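Local coordinates for protein pantothenate kinase (PDB 3TQC) that catalyses the ATP-dependent phosphorylation of pantothenate to 4'-phosphopantothenate, the first step of coenzyme A biosynthesis, at residues 33-38 with 113-118; 93-98 with 227-232; 243-248 with 276-281. One frame throughout, in Å; residues are numbered along the deposited sequence.

In the fold
From the N terminus, the chain passes from residues 33-38 into helix 37-42 and the long helix 52-84; interaction 1 closes this loop when the end of helix 105-116 meets 33-38. Strand 93-99 lies within that loop, and interaction 2 pairs it with strand 229-234 much later in the chain, so interactions 1 and 2 cross. They also touch: L116, on helix 105-116, packs on I95. Interaction 3 follows in series: helix 237-253, next after strand 229-234, meets helix 271-294, with 27 residues between the two segments. Together the three tie the loop leading into helix 37-42 to the end of helix 105-116, the central sheet across its middle, and the ADP-contacting helix to its neighbour.

Interaction 1. Residues 33-38 with 113-118; sequences LTLTES and KALLSR
The guanidinium of R118 presents its edge to the backbone of residues 34-36: T34 O lies near its plane, 2.9 Å from R118 NH2, and T36 N also sits at this edge, farther off. L33 CD1 approaches R118 NH1 obliquely at 4.0 Å, as an apolar neighbour of the charged group. CG of R118 takes the crowded position between the backbone N and the carbonyl carbon (chi1 81°), and a bend at chi3 (-61°) turns NE off the line of the chain. The charge of R118 is met by a salt bridge from NH2 to D39 OD2, and the same carboxylate oxygen accepts the backbone N of T36, the N-cap residue of helix 37-42. One aspartate thus holds the arginine and the start of the helix together. The apolar part of the contact is a single methyl pair, L35 CD2 against L115 CD2 at 3.8 Å, with the two leucine side chains crossing at about a right angle. Away from the leucines, S117 OG donates to A114 O at 2.9 Å and is also bonded to K42. Helix 52-84 touches both leucines, L35 through L52 and T56 and L115 through Y59 and S63, while strand 125-129 packs on K113 and S117. The loop at 33-36, leading into helix 37-42, is thereby joined to the end of helix 105-116.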
loop_
_atom_site.group_PDB
_atom_site.type_symbol
_atom_site.label_atom_id
_atom_site.label_comp_id
_atom_site.label_asym_id
_atom_site.label_seq_id
_atom_site.Cartn_x
_atom_site.Cartn_y
_atom_site.Cartn_z
ATOM N N LEU B 33 23.206 -0.491 -21.718
ATOM C CA LEU B 33 23.324 0.180 -20.422
ATOM C C LEU B 33 24.782 0.259 -19.999
ATOM O O LEU B 33 25.330 -0.663 -19.373
ATOM C CB LEU B 33 22.485 -0.528 -19.354
ATOM C CG LEU B 33 21.015 -0.122 -19.295
ATOM C CD1 LEU B 33 20.885 1.291 -18.784
ATOM C CD2 LEU B 33 20.347 -0.225 -20.642
ATOM N N THR B 34 25.393 1.387 -20.343
ATOM C CA THR B 34 26.802 1.628 -20.084
ATOM C C THR B 34 26.928 2.904 -19.260
ATOM O O THR B 34 26.293 3.912 -19.575
ATOM C CB THR B 34 27.577 1.752 -21.405
ATOM O OG1 THR B 34 28.970 1.945 -21.125
ATOM C CG2 THR B 34 27.046 2.911 -22.257
ATOM N N LEU B 35 27.710 2.851 -18.183
ATOM C CA LEU B 35 27.950 4.043 -17.378
ATOM C C LEU B 35 28.663 5.084 -18.215
ATOM O O LEU B 35 29.574 4.775 -18.972
ATOM C CB LEU B 35 28.775 3.744 -16.130
ATOM C CG LEU B 35 28.062 3.007 -15.003
ATOM C CD1 LEU B 35 29.042 2.866 -13.869
ATOM C CD2 LEU B 35 26.788 3.718 -14.538
ATOM N N THR B 36 28.210 6.317 -18.081
ATOM C CA THR B 36 28.777 7.435 -18.812
ATOM C C THR B 36 29.690 8.221 -17.883
ATOM O O THR B 36 29.667 8.028 -16.666
ATOM C CB THR B 36 27.674 8.385 -19.305
ATOM O OG1 THR B 36 28.269 9.496 -19.982
ATOM C CG2 THR B 36 26.891 8.915 -18.145
ATOM N N GLU B 37 30.463 9.132 -18.458
ATOM C CA GLU B 37 31.277 10.037 -17.666
ATOM C C GLU B 37 30.397 10.856 -16.717
ATOM O O GLU B 37 30.770 11.067 -15.568
ATOM C CB GLU B 37 32.095 10.963 -18.562
ATOM C CG GLU B 37 33.205 11.691 -17.825
ATOM C CD GLU B 37 33.940 12.686 -18.703
ATOM O OE1 GLU B 37 33.574 12.820 -19.900
ATOM O OE2 GLU B 37 34.889 13.333 -18.197
ATOM N N SER B 38 29.233 11.302 -17.191
ATOM C CA SER B 38 28.282 12.013 -16.333
ATOM C C SER B 38 27.836 11.169 -15.138
ATOM O O SER B 38 27.770 11.681 -14.024
ATOM C CB SER B 38 27.057 12.470 -17.125
ATOM O OG SER B 38 26.063 13.008 -16.268
ATOM N N LYS B 113 19.867 7.674 -6.879
ATOM C CA LYS B 113 19.605 9.089 -7.151
ATOM C C LYS B 113 20.448 9.540 -8.331
ATOM O O LYS B 113 19.923 10.150 -9.256
ATOM C CB LYS B 113 19.873 9.978 -5.932
ATOM C CG LYS B 113 19.935 11.506 -6.229
ATOM C CD LYS B 113 20.311 12.275 -4.955
ATOM C CE LYS B 113 20.313 13.815 -5.118
ATOM N NZ LYS B 113 20.990 14.241 -6.379
ATOM N N ALA B 114 21.737 9.222 -8.310
ATOM C CA ALA B 114 22.613 9.542 -9.424
ATOM C C ALA B 114 22.169 8.859 -10.718
ATOM O O ALA B 114 22.083 9.511 -11.742
ATOM C CB ALA B 114 24.059 9.184 -9.105
ATOM N N LEU B 115 21.868 7.566 -10.658
ATOM C CA LEU B 115 21.525 6.795 -11.850
ATOM C C LEU B 115 20.149 7.117 -12.407
ATOM O O LEU B 115 19.998 7.274 -13.607
ATOM C CB LEU B 115 21.605 5.294 -11.569
ATOM C CG LEU B 115 23.014 4.740 -11.334
ATOM C CD1 LEU B 115 22.945 3.229 -11.040
ATOM C CD2 LEU B 115 23.888 5.010 -12.511
ATOM N N LEU B 116 19.143 7.215 -11.546
ATOM C CA LEU B 116 17.808 7.540 -12.020
ATOM C C LEU B 116 17.768 8.886 -12.735
ATOM O O LEU B 116 16.966 9.072 -13.640
ATOM C CB LEU B 116 16.789 7.518 -10.890
ATOM C CG LEU B 116 16.400 6.109 -10.422
ATOM C CD1 LEU B 116 15.540 6.172 -9.190
ATOM C CD2 LEU B 116 15.670 5.392 -11.531
ATOM N N SER B 117 18.654 9.803 -12.359
ATOM C CA SER B 117 18.637 11.144 -12.900
ATOM C C SER B 117 19.155 11.201 -14.349
ATOM O O SER B 117 18.933 12.183 -15.032
ATOM C CB SER B 117 19.442 12.088 -12.000
ATOM O OG SER B 117 20.811 12.078 -12.324
ATOM N N ARG B 118 19.835 10.151 -14.810
ATOM C CA ARG B 118 20.370 10.112 -16.180
ATOM C C ARG B 118 19.308 10.072 -17.273
ATOM O O ARG B 118 19.606 10.405 -18.415
ATOM C CB ARG B 118 21.312 8.911 -16.364
ATOM C CG ARG B 118 20.599 7.579 -16.633
ATOM C CD ARG B 118 21.446 6.351 -16.222
ATOM N NE ARG B 118 22.725 6.237 -16.938
ATOM C CZ ARG B 118 22.906 5.637 -18.115
ATOM N NH1 ARG B 118 21.891 5.112 -18.792
ATOM N NH2 ARG B 118 24.125 5.586 -18.636
#

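Interaction 2. Residues 93-98 with 227-232; sequences YIIGIA and FDFSLF
I94, G96 and A98 of one central strand bond residues 228-231 of the next, a parallel pair in the sheet of a P-loop kinase; strand 93-99 runs directly into the ATP-binding loop. The strand axes are 19° apart. The backbone ladder is regular from G96 to A98: G96 N to F229 O at 2.6 Å, L231 N to G96 O at 2.7 Å and A98 N to L231 O at 2.9 Å. Its start is irregular, I94 O being shared by D228 N at 2.8 Å and, weakly, by F229 N. I95 and I97 turn their backbone bonds to strand 199-203 instead, which places strand 93-99 between two parallel partners.

One polar side chain extends the ladder. OD2 of D228 accepts I94 N on its anti side at 2.9 Å, and a salt bridge to K168 gives this oxygen a second partner. CG of D228, anti to the carbonyl carbon (chi1 -60°), comes nearest CD1 and CE1 of the Y93 ring; carboxylate and ring are stacked, their planes 21° apart, while CB makes a CH-pi contact over the ring face, 3.5 Å from the centroid.

Apolar contacts differ by face. On the face shared with S230, A98 CB meets F232 CD1 at 4.0 Å, and A98 O lies over one face of that ring. On the other, helix 105-116 covers I95, I97 and L231; there CG2 of I95 and CD1 of L231 press together at 3.3 Å, tighter than usual van der Waals contact.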
loop_
_atom_site.group_PDB
_atom_site.type_symbol
_atom_site.label_atom_id
_atom_site.label_comp_id
_atom_site.label_asym_id
_atom_site.label_seq_id
_atom_site.Cartn_x
_atom_site.Cartn_y
_atom_site.Cartn_z
ATOM N N TYR B 93 6.997 10.738 -8.482
ATOM C CA TYR B 93 6.995 9.322 -8.237
ATOM C C TYR B 93 7.911 9.100 -7.038
ATOM O O TYR B 93 9.025 9.592 -7.040
ATOM C CB TYR B 93 7.530 8.597 -9.464
ATOM C CG TYR B 93 7.275 7.125 -9.428
ATOM C CD1 TYR B 93 6.141 6.590 -9.997
ATOM C CD2 TYR B 93 8.182 6.256 -8.826
ATOM C CE1 TYR B 93 5.905 5.242 -9.959
ATOM C CE2 TYR B 93 7.949 4.919 -8.771
ATOM C CZ TYR B 93 6.816 4.407 -9.356
ATOM O OH TYR B 93 6.579 3.057 -9.309
ATOM N N ILE B 94 7.441 8.398 -6.014
ATOM C CA ILE B 94 8.229 8.213 -4.800
ATOM C C ILE B 94 8.587 6.758 -4.609
ATOM O O ILE B 94 7.706 5.901 -4.562
ATOM C CB ILE B 94 7.497 8.696 -3.555
ATOM C CG1 ILE B 94 7.084 10.166 -3.708
ATOM C CG2 ILE B 94 8.386 8.529 -2.343
ATOM C CD1 ILE B 94 6.768 10.856 -2.378
ATOM N N ILE B 95 9.882 6.496 -4.484
ATOM C CA ILE B 95 10.398 5.156 -4.317
ATOM C C ILE B 95 10.902 5.009 -2.879
ATOM O O ILE B 95 11.743 5.783 -2.435
ATOM C CB ILE B 95 11.552 4.891 -5.289
ATOM C CG1 ILE B 95 11.065 4.971 -6.739
ATOM C CG2 ILE B 95 12.190 3.524 -5.039
ATOM C CD1 ILE B 95 12.236 5.066 -7.768
ATOM N N GLY B 96 10.395 4.019 -2.163
ATOM C CA GLY B 96 10.769 3.795 -0.778
ATOM C C GLY B 96 11.957 2.868 -0.702
ATOM O O GLY B 96 12.046 1.911 -1.467
ATOM N N ILE B 97 12.899 3.164 0.192
ATOM C CA ILE B 97 13.982 2.240 0.462
ATOM C C ILE B 97 14.033 1.963 1.949
ATOM O O ILE B 97 14.242 2.876 2.758
ATOM C CB ILE B 97 15.321 2.766 -0.001
ATOM C CG1 ILE B 97 15.303 3.087 -1.490
ATOM C CG2 ILE B 97 16.420 1.715 0.248
ATOM C CD1 ILE B 97 16.664 3.500 -1.974
ATOM N N ALA B 98 13.811 0.705 2.308
ATOM C CA ALA B 98 13.741 0.280 3.700
ATOM C C ALA B 98 14.801 -0.799 3.942
ATOM O O ALA B 98 15.408 -1.308 3.003
ATOM C CB ALA B 98 12.359 -0.255 3.998
ATOM N N PHE B 227 3.881 6.539 -1.263
ATOM C CA PHE B 227 4.862 6.136 -2.249
ATOM C C PHE B 227 4.323 5.117 -3.224
ATOM O O PHE B 227 3.281 4.504 -3.006
ATOM C CB PHE B 227 6.217 5.738 -1.605
ATOM C CG PHE B 227 6.195 4.520 -0.723
ATOM C CD1 PHE B 227 5.755 3.289 -1.190
ATOM C CD2 PHE B 227 6.716 4.587 0.555
ATOM C CE1 PHE B 227 5.807 2.133 -0.372
ATOM C CE2 PHE B 227 6.755 3.453 1.387
ATOM C CZ PHE B 227 6.304 2.227 0.917
ATOM N N ASP B 228 5.052 4.963 -4.318
ATOM C CA ASP B 228 4.603 4.186 -5.456
ATOM C C ASP B 228 5.275 2.820 -5.574
ATOM O O ASP B 228 4.729 1.888 -6.158
ATOM C CB ASP B 228 4.891 5.016 -6.702
ATOM C CG ASP B 228 4.168 6.332 -6.672
ATOM O OD1 ASP B 228 2.978 6.312 -7.043
ATOM O OD2 ASP B 228 4.761 7.360 -6.260
ATOM N N PHE B 229 6.467 2.714 -5.014
ATOM C CA PHE B 229 7.306 1.550 -5.182
ATOM C C PHE B 229 8.236 1.507 -3.993
ATOM O O PHE B 229 8.676 2.550 -3.521
ATOM C CB PHE B 229 8.109 1.720 -6.455
ATOM C CG PHE B 229 8.814 0.485 -6.907
ATOM C CD1 PHE B 229 8.292 -0.288 -7.926
ATOM C CD2 PHE B 229 10.023 0.116 -6.344
ATOM C CE1 PHE B 229 8.963 -1.444 -8.358
ATOM C CE2 PHE B 229 10.690 -1.022 -6.761
ATOM C CZ PHE B 229 10.165 -1.801 -7.763
ATOM N N SER B 230 8.555 0.323 -3.506
ATOM C CA SER B 230 9.504 0.219 -2.406
ATOM C C SER B 230 10.487 -0.896 -2.625
ATOM O O SER B 230 10.137 -1.947 -3.163
ATOM C CB SER B 230 8.776 -0.008 -1.090
ATOM O OG SER B 230 7.942 -1.130 -1.208
ATOM N N LEU B 231 11.724 -0.634 -2.206
ATOM C CA LEU B 231 12.804 -1.606 -2.184
ATOM C C LEU B 231 13.059 -1.916 -0.736
ATOM O O LEU B 231 13.044 -1.018 0.097
ATOM C CB LEU B 231 14.101 -1.017 -2.736
ATOM C CG LEU B 231 14.315 -0.734 -4.220
ATOM C CD1 LEU B 231 13.528 0.485 -4.674
ATOM C CD2 LEU B 231 15.802 -0.521 -4.457
ATOM N N PHE B 232 13.323 -3.171 -0.428
ATOM C CA PHE B 232 13.798 -3.525 0.894
ATOM C C PHE B 232 15.192 -4.110 0.697
ATOM O O PHE B 232 15.361 -5.006 -0.112
ATOM C CB PHE B 232 12.862 -4.513 1.574
ATOM C CG PHE B 232 13.233 -4.838 3.004
ATOM C CD1 PHE B 232 12.556 -4.256 4.059
ATOM C CD2 PHE B 232 14.232 -5.757 3.282
ATOM C CE1 PHE B 232 12.878 -4.567 5.361
ATOM C CE2 PHE B 232 14.559 -6.073 4.574
ATOM C CZ PHE B 232 13.880 -5.466 5.624
#

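Interaction 3. Residues 243-248 with 276-281; sequences WYIDRV and AFAKHV. With ADP (adenosine-5'-diphosphate), chain D.
A278 is the point where the two helices come nearest, its CA 5.5 Å from that of I245 even though the short helical axes stay 9.2 Å apart and run at 135° to each other. The small CB of A278 fits against the side chain of I245, whose CG1 is 3.9 Å away, and V248 CG1 from the same helix lies against it too; the exact closeness of that methyl is doubtful, because it also crowds the carbonyl oxygen of I245. On another part of the tight side, the Y244 ring turns its edge to the backbone: CE2 is 3.5 Å from A278 O, which lies near the ring plane. CG of Y244, anti to the backbone N (chi1 178°), starts the ring toward segment 276-281. Farther out, the hydroxyl OH meets V281 CG1 at 3.3 Å, the tyrosine and valine side chains crossing at about a right angle. W282 and N286 of helix 271-294 continue this packing along Y244.

The solvent side is looser. CD1 of I245 rests on the backbone and base of exposed K279, 3.9 Å from its CA, and no hydrogen bond joins the two segments.

R247 leaves the helix towards the nucleotide. A bend at chi3 (65°) turns NE off the line of the chain. NH1 donates to ADP O3B at 2.8 Å, in the guanidinium plane, with a weak second bond to ADP O2A, and so bridges the two phosphates. W243, one turn earlier, stacks on H311 and makes a cation-pi contact with K307, two further residues of the pocket. This is the nucleotide site of a P-loop kinase, R247 reaching the phosphates alongside K105, S106 and T107 of the P-loop region.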
loop_
_atom_site.group_PDB
_atom_site.type_symbol
_atom_site.label_atom_id
_atom_site.label_comp_id
_atom_site.label_asym_id
_atom_site.label_seq_id
_atom_site.Cartn_x
_atom_site.Cartn_y
_atom_site.Cartn_z
ATOM N N TRP B 243 28.639 -5.152 9.559
ATOM C CA TRP B 243 28.713 -3.895 8.832
ATOM C C TRP B 243 28.518 -2.749 9.792
ATOM O O TRP B 243 29.148 -1.698 9.681
ATOM C CB TRP B 243 27.652 -3.808 7.756
ATOM C CG TRP B 243 27.795 -4.813 6.671
ATOM C CD1 TRP B 243 28.929 -5.462 6.296
ATOM C CD2 TRP B 243 26.759 -5.258 5.784
ATOM N NE1 TRP B 243 28.659 -6.296 5.246
ATOM C CE2 TRP B 243 27.334 -6.190 4.915
ATOM C CE3 TRP B 243 25.393 -4.968 5.663
ATOM C CZ2 TRP B 243 26.599 -6.836 3.924
ATOM C CZ3 TRP B 243 24.658 -5.611 4.688
ATOM C CH2 TRP B 243 25.265 -6.538 3.823
ATOM N N TYR B 244 27.611 -2.952 10.734
ATOM C CA TYR B 244 27.356 -1.955 11.746
ATOM C C TYR B 244 28.605 -1.740 12.595
ATOM O O TYR B 244 29.052 -0.612 12.761
ATOM C CB TYR B 244 26.171 -2.354 12.618
ATOM C CG TYR B 244 25.939 -1.341 13.681
ATOM C CD1 TYR B 244 25.162 -0.222 13.435
ATOM C CD2 TYR B 244 26.522 -1.477 14.932
ATOM C CE1 TYR B 244 24.970 0.731 14.409
ATOM C CE2 TYR B 244 26.330 -0.535 15.904
ATOM C CZ TYR B 244 25.559 0.571 15.639
ATOM O OH TYR B 244 25.370 1.520 16.612
ATOM N N ILE B 245 29.178 -2.822 13.116
ATOM C CA ILE B 245 30.333 -2.696 13.992
ATOM C C ILE B 245 31.499 -2.055 13.256
ATOM O O ILE B 245 32.183 -1.207 13.808
ATOM C CB ILE B 245 30.741 -4.044 14.640
ATOM C CG1 ILE B 245 29.670 -4.490 15.643
ATOM C CG2 ILE B 245 32.079 -3.923 15.360
ATOM C CD1 ILE B 245 29.770 -5.953 16.029
ATOM N N ASP B 246 31.723 -2.430 12.008
ATOM C CA ASP B 246 32.777 -1.793 11.229
ATOM C C ASP B 246 32.502 -0.311 11.010
ATOM O O ASP B 246 33.397 0.508 11.149
ATOM C CB ASP B 246 32.974 -2.497 9.887
ATOM C CG ASP B 246 33.642 -3.851 10.034
ATOM O OD1 ASP B 246 34.070 -4.194 11.160
ATOM O OD2 ASP B 246 33.742 -4.572 9.011
ATOM N N ARG B 247 31.272 0.045 10.690
ATOM C CA ARG B 247 30.949 1.457 10.469
ATOM C C ARG B 247 31.248 2.316 11.713
ATOM O O ARG B 247 31.828 3.398 11.594
ATOM C CB ARG B 247 29.501 1.633 10.034
ATOM C CG ARG B 247 29.204 3.016 9.460
ATOM C CD ARG B 247 27.784 3.108 8.999
ATOM N NE ARG B 247 26.819 2.990 10.096
ATOM C CZ ARG B 247 25.498 2.985 9.934
ATOM N NH1 ARG B 247 24.965 3.079 8.720
ATOM N NH2 ARG B 247 24.699 2.885 10.986
ATOM N N VAL B 248 30.877 1.819 12.894
ATOM C CA VAL B 248 31.187 2.510 14.150
ATOM C C VAL B 248 32.688 2.532 14.403
ATOM O O VAL B 248 33.238 3.572 14.740
ATOM C CB VAL B 248 30.439 1.906 15.368
ATOM C CG1 VAL B 248 30.654 0.422 15.449
ATOM C CG2 VAL B 248 30.889 2.566 16.677
ATOM N N ALA B 276 32.993 -4.089 21.442
ATOM C CA ALA B 276 32.059 -4.645 22.406
ATOM C C ALA B 276 30.869 -3.710 22.612
ATOM O O ALA B 276 29.728 -4.159 22.634
ATOM C CB ALA B 276 32.762 -4.929 23.730
ATOM N N PHE B 277 31.134 -2.414 22.748
ATOM C CA PHE B 277 30.063 -1.424 22.839
ATOM C C PHE B 277 29.151 -1.450 21.616
ATOM O O PHE B 277 27.930 -1.395 21.748
ATOM C CB PHE B 277 30.640 -0.024 22.993
ATOM C CG PHE B 277 29.600 1.043 23.124
ATOM C CD1 PHE B 277 28.993 1.286 24.343
ATOM C CD2 PHE B 277 29.230 1.810 22.033
ATOM C CE1 PHE B 277 28.026 2.273 24.467
ATOM C CE2 PHE B 277 28.272 2.793 22.151
ATOM C CZ PHE B 277 27.670 3.028 23.368
ATOM N N ALA B 278 29.752 -1.512 20.432
ATOM C CA ALA B 278 29.013 -1.542 19.168
ATOM C C ALA B 278 28.184 -2.812 19.036
ATOM O O ALA B 278 27.060 -2.783 18.540
ATOM C CB ALA B 278 29.972 -1.435 17.996
ATOM N N LYS B 279 28.761 -3.927 19.460
ATOM C CA LYS B 279 28.070 -5.208 19.451
ATOM C C LYS B 279 26.845 -5.136 20.355
ATOM O O LYS B 279 25.766 -5.624 19.992
ATOM C CB LYS B 279 29.019 -6.310 19.917
ATOM C CG LYS B 279 28.487 -7.724 19.814
ATOM C CD LYS B 279 29.567 -8.705 20.254
ATOM C CE LYS B 279 29.058 -10.128 20.274
ATOM N NZ LYS B 279 28.437 -10.477 18.966
ATOM N N HIS B 280 27.028 -4.510 21.522
ATOM C CA HIS B 280 25.966 -4.339 22.507
ATOM C C HIS B 280 24.818 -3.520 21.940
ATOM O O HIS B 280 23.664 -3.932 22.031
ATOM C CB HIS B 280 26.505 -3.659 23.771
ATOM C CG HIS B 280 25.437 -3.058 24.624
ATOM N ND1 HIS B 280 24.769 -3.777 25.591
ATOM C CD2 HIS B 280 24.895 -1.817 24.635
ATOM C CE1 HIS B 280 23.875 -2.998 26.174
ATOM N NE2 HIS B 280 23.928 -1.806 25.610
ATOM N N VAL B 281 25.145 -2.360 21.374
ATOM C CA VAL B 281 24.137 -1.457 20.812
ATOM C C VAL B 281 23.334 -2.173 19.722
ATOM O O VAL B 281 22.098 -2.126 19.713
ATOM C CB VAL B 281 24.776 -0.170 20.253
ATOM C CG1 VAL B 281 23.799 0.594 19.365
ATOM C CG2 VAL B 281 25.269 0.715 21.386
HETATM P PB ADP D . 22.122 2.513 6.177
HETATM O O1B ADP D . 21.915 3.770 5.393
HETATM O O2B ADP D . 21.088 1.455 5.893
HETATM O O3B ADP D . 22.358 2.711 7.658
HETATM P PA ADP D . 24.635 2.669 4.874
HETATM O O1A ADP D . 24.058 2.958 3.509
HETATM O O2A ADP D . 25.197 3.763 5.726
HETATM O O3A ADP D . 23.529 1.882 5.730
HETATM O "O5'" ADP D . 25.773 1.579 4.716
HETATM C "C5'" ADP D . 26.181 0.783 5.814
HETATM C "C4'" ADP D . 27.664 0.462 5.681
HETATM O "O4'" ADP D . 27.874 -0.462 4.618
HETATM C "C3'" ADP D . 28.483 1.686 5.330
HETATM O "O3'" ADP D . 29.744 1.584 5.994
HETATM C "C2'" ADP D . 28.648 1.642 3.832
HETATM O "O2'" ADP D . 29.892 2.186 3.429
HETATM C "C1'" ADP D . 28.586 0.158 3.539
HETATM N N9 ADP D . 27.894 -0.184 2.280
HETATM C C8 ADP D . 26.597 0.037 2.019
HETATM N N7 ADP D . 26.271 -0.420 0.789
HETATM C C5 ADP D . 27.383 -0.941 0.264
HETATM C C6 ADP D . 27.697 -1.593 -1.004
HETATM N N6 ADP D . 26.715 -1.738 -1.929
HETATM N N1 ADP D . 28.963 -2.009 -1.183
HETATM C C2 ADP D . 29.927 -1.844 -0.249
HETATM N N3 ADP D . 29.692 -1.253 0.943
HETATM C C4 ADP D . 28.451 -0.794 1.240
#